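PDB 1IUH: 2'-5' RNA Ligase, which belongs to the LigT-like phosphoesterases of the 2H clan, small proteins built from antiparallel beta-strands with helices packed against them. Local coordinates for residues E11-R14 with A15-E19; A107-E110 with E111-E115. One frame throughout, in Å; residues are numbered along the deposited sequence.

Contact 1 (E11-R14 with A15-E19); sequences EEVR and AALVE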
# COMPACT_ATOMS: atom_id res chain seq x y z
N GLU A 11 -11.43 8.73 6.22
CA GLU A 11 -11.47 9.02 7.62
C GLU A 11 -11.80 7.84 8.61
O GLU A 11 -11.02 7.54 9.53
CB GLU A 11 -12.42 10.22 7.78
CG GLU A 11 -12.79 10.60 9.19
CD GLU A 11 -12.76 12.11 9.39
OE1 GLU A 11 -13.26 12.85 8.49
OE2 GLU A 11 -12.23 12.57 10.44
N GLU A 12 -12.91 7.16 8.44
CA GLU A 12 -13.22 6.12 9.42
C GLU A 12 -12.23 4.98 9.45
O GLU A 12 -12.10 4.30 10.48
CB GLU A 12 -14.60 5.55 9.17
CG GLU A 12 -15.31 6.32 8.12
CD GLU A 12 -14.93 5.93 6.69
OE1 GLU A 12 -15.19 4.79 6.26
OE2 GLU A 12 -14.41 6.81 6.00
N VAL A 13 -11.56 4.76 8.31
CA VAL A 13 -10.57 3.72 8.20
C VAL A 13 -9.27 4.17 8.88
O VAL A 13 -8.66 3.42 9.67
CB VAL A 13 -10.38 3.37 6.73
CG1 VAL A 13 -9.29 2.26 6.56
CG2 VAL A 13 -11.73 2.93 6.16
N ARG A 14 -8.86 5.40 8.62
CA ARG A 14 -7.64 5.85 9.28
C ARG A 14 -7.88 5.91 10.77
O ARG A 14 -7.03 5.57 11.56
CB ARG A 14 -7.16 7.23 8.78
CG ARG A 14 -6.58 7.29 7.38
CD ARG A 14 -6.12 8.72 7.07
NE ARG A 14 -7.07 9.76 7.49
CZ ARG A 14 -8.00 10.34 6.71
NH1 ARG A 14 -8.13 10.02 5.43
NH2 ARG A 14 -8.79 11.27 7.23
N ALA A 15 -9.06 6.31 11.18
CA ALA A 15 -9.25 6.35 12.61
C ALA A 15 -9.24 4.98 13.31
O ALA A 15 -8.77 4.85 14.42
CB ALA A 15 -10.55 7.07 12.90
N ALA A 16 -9.77 3.96 12.66
CA ALA A 16 -9.81 2.64 13.28
C ALA A 16 -8.41 2.11 13.43
O ALA A 16 -8.09 1.41 14.39
CB ALA A 16 -10.62 1.69 12.42
N LEU A 17 -7.60 2.42 12.43
CA LEU A 17 -6.21 2.02 12.34
C LEU A 17 -5.34 2.85 13.32
O LEU A 17 -4.34 2.38 13.87
CB LEU A 17 -5.77 2.25 10.88
CG LEU A 17 -5.55 1.13 9.85
CD1 LEU A 17 -6.33 -0.09 10.20
CD2 LEU A 17 -5.86 1.67 8.42
N VAL A 18 -5.70 4.12 13.48
CA VAL A 18 -4.97 4.95 14.40
C VAL A 18 -5.29 4.52 15.82
O VAL A 18 -4.48 4.67 16.71
CB VAL A 18 -5.35 6.35 14.21
CG1 VAL A 18 -4.92 7.14 15.38
CG2 VAL A 18 -4.67 6.86 12.99
N GLU A 19 -6.47 3.97 16.05
CA GLU A 19 -6.78 3.51 17.36
C GLU A 19 -5.99 2.21 17.59
O GLU A 19 -5.58 1.90 18.71
CB GLU A 19 -8.29 3.37 17.50
CG GLU A 19 -9.00 4.80 17.60
CD GLU A 19 -10.51 4.83 17.20
OE1 GLU A 19 -11.34 4.14 17.80
OE2 GLU A 19 -10.87 5.58 16.28
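Val13 and Leu17, one helical turn apart, carry the apolar part of the contact: Val13 CG1 touches Leu17 CD2 at 3.9 Å, and the two side chains run alongside each other off the same face of the helix. Val13 turns CG1 anti to its backbone N (chi1 179°), which brings that methyl next to the leucine. Leu17 also leans back over the previous turn, its CB 3.3 Å from Val13 O. This ridge is the inner face of helix 11-21, which lies across an antiparallel sheet as in other 2H phosphoesterases; strands 70-80, 130-136 and 150-164 meet it through Leu74, Ile131, Leu133, Leu150 and Trp152. The hydrogen bonds are the i to i+4 series of an alpha-helix. Ala15 N to Glu11 O (2.8 Å) is nearly straight, whereas Ala16 N reaches Glu12 O at a longer 3.2 Å. Val18 N bonds Arg14 O at 2.7 Å, and the methyl CG2 of Val18 sits against the same oxygen. On the outer side the Arg14 chain bends at chi3 and folds back toward the helix start, laying one guanidinium face over Glu11 CA; its NH1 makes a weak hydrogen bond to Leu9 O.

Contact 2 (A107-E110 with E111-E115); sequences AGVE and ELLGE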
# COMPACT_ATOMS: atom_id res chain seq x y z
N ALA A 107 0.76 -6.15 -15.18
CA ALA A 107 0.62 -6.44 -16.60
C ALA A 107 1.12 -5.31 -17.50
O ALA A 107 1.86 -5.53 -18.47
CB ALA A 107 -0.84 -6.74 -16.89
N GLY A 108 0.69 -4.10 -17.13
CA GLY A 108 1.05 -2.89 -17.85
C GLY A 108 2.54 -2.62 -17.75
O GLY A 108 3.17 -2.21 -18.75
N VAL A 109 3.08 -2.85 -16.57
CA VAL A 109 4.50 -2.65 -16.31
C VAL A 109 5.28 -3.68 -17.06
O VAL A 109 6.35 -3.41 -17.53
CB VAL A 109 4.86 -2.75 -14.77
CG1 VAL A 109 6.33 -2.70 -14.59
CG2 VAL A 109 4.21 -1.62 -14.00
N GLU A 110 4.76 -4.89 -17.20
CA GLU A 110 5.50 -5.88 -17.98
C GLU A 110 5.54 -5.47 -19.47
O GLU A 110 6.61 -5.47 -20.11
CB GLU A 110 4.85 -7.24 -17.80
CG GLU A 110 4.95 -7.75 -16.35
CD GLU A 110 4.24 -9.04 -16.14
OE1 GLU A 110 3.12 -9.19 -16.63
OE2 GLU A 110 4.80 -9.92 -15.48
N GLU A 111 4.39 -5.09 -20.01
CA GLU A 111 4.34 -4.67 -21.40
C GLU A 111 5.38 -3.61 -21.61
O GLU A 111 6.13 -3.61 -22.59
CB GLU A 111 2.97 -4.07 -21.74
CG GLU A 111 3.01 -3.27 -23.00
CD GLU A 111 1.69 -3.31 -23.81
OE1 GLU A 111 1.20 -4.44 -24.09
OE2 GLU A 111 1.15 -2.23 -24.19
N LEU A 112 5.48 -2.70 -20.67
CA LEU A 112 6.41 -1.62 -20.86
C LEU A 112 7.85 -1.95 -20.57
O LEU A 112 8.75 -1.37 -21.13
CB LEU A 112 6.02 -0.45 -19.97
CG LEU A 112 7.11 0.61 -19.94
CD1 LEU A 112 6.71 1.77 -20.86
CD2 LEU A 112 7.31 1.08 -18.53
N LEU A 113 8.10 -2.88 -19.67
CA LEU A 113 9.49 -3.13 -19.37
C LEU A 113 10.04 -4.45 -19.89
O LEU A 113 11.24 -4.58 -20.09
CB LEU A 113 9.66 -3.05 -17.88
CG LEU A 113 10.17 -1.78 -17.19
CD1 LEU A 113 9.72 -0.59 -17.89
CD2 LEU A 113 9.75 -1.79 -15.70
N GLY A 114 9.15 -5.40 -20.16
CA GLY A 114 9.58 -6.70 -20.56
C GLY A 114 10.42 -7.25 -19.41
O GLY A 114 10.23 -6.98 -18.23
N GLU A 115 11.39 -8.04 -19.77
CA GLU A 115 12.32 -8.65 -18.89
C GLU A 115 12.82 -7.72 -17.76
O GLU A 115 13.04 -8.16 -16.63
CB GLU A 115 13.42 -9.16 -19.81
CG GLU A 115 14.74 -9.42 -19.23
CD GLU A 115 15.57 -8.18 -19.07
OE1 GLU A 115 16.09 -8.03 -17.97
OE2 GLU A 115 15.73 -7.38 -20.00
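From Ala107 to Leu113 the backbone runs as the last turns of helix 96-113, with Val109 CA 5.0 Å from Leu112 CA across the join. Glu111 N gives Ala107 O a hydrogen bond of 3.0 Å that is almost straight at the hydrogen (168°). Leu112 N repeats the pattern to Gly108 O, and Leu113 N to Val109 O at 2.8 Å, more bent. Glu110 O accepts from Gly114 N, modelled at 2.5 Å, a length so short that it is doubtful; at most a weak, strongly bent second bond comes to Glu110 O from Leu113 N at 3.0 Å. At Gly114 the chain leaves helical angles through a positive phi of 61°, a conformation readily adopted by a residue without a CB, and the helix stops.

Beside the glycine that ends the helix, the inward face is made by Val109 and Leu113, which run next to each other off successive turns; Val109 CG1 meets Leu113 CD2 at 3.7 Å. CG1 stands anti to the valine backbone N (chi1 173°) and thereby faces the next turn, while Leu113 CB rests 3.3 Å from Val109 O. This face turns the helix end toward Leu43 and Leu45 of strand 39-47, and toward Tyr56 of helix 53-66, where two helices and the sheet of this LigT-like fold come together; Ile120 and Trp123 from a loop also touch Val109. Leu112 CB lies 3.6 Å from Gly108 O, and its side chain reaches Asp55 and Tyr56. Glu110 runs extended beyond CG and lies on Trp123, whereas Glu111 is exposed and bent at chi2; the dipole of the helix C-terminus would probably disfavour their negative charge slightly. Glu115, just past the helix, forms a salt bridge with Arg119.

How the contacts relate
Contacts 1 and 2 belong to the two halves of the LigT-like family sequence and lie on opposite sides of the chain's centre, their own centres about 15 Å and 20 Å from it. Those centres are about 35 Å apart and their nearest atoms about 25 Å, so they never touch. Each pairs a valine with a leucine four residues on, but contact 1 opens its helix and contact 2 ends one. Both helices pack against strands carrying the His-x-Thr signatures expected of the 2H clan: contact 1 meets strand 130-136, while contact 2 meets strand 39-47. Each helix thus packs on the signature strand from the other half of the sequence.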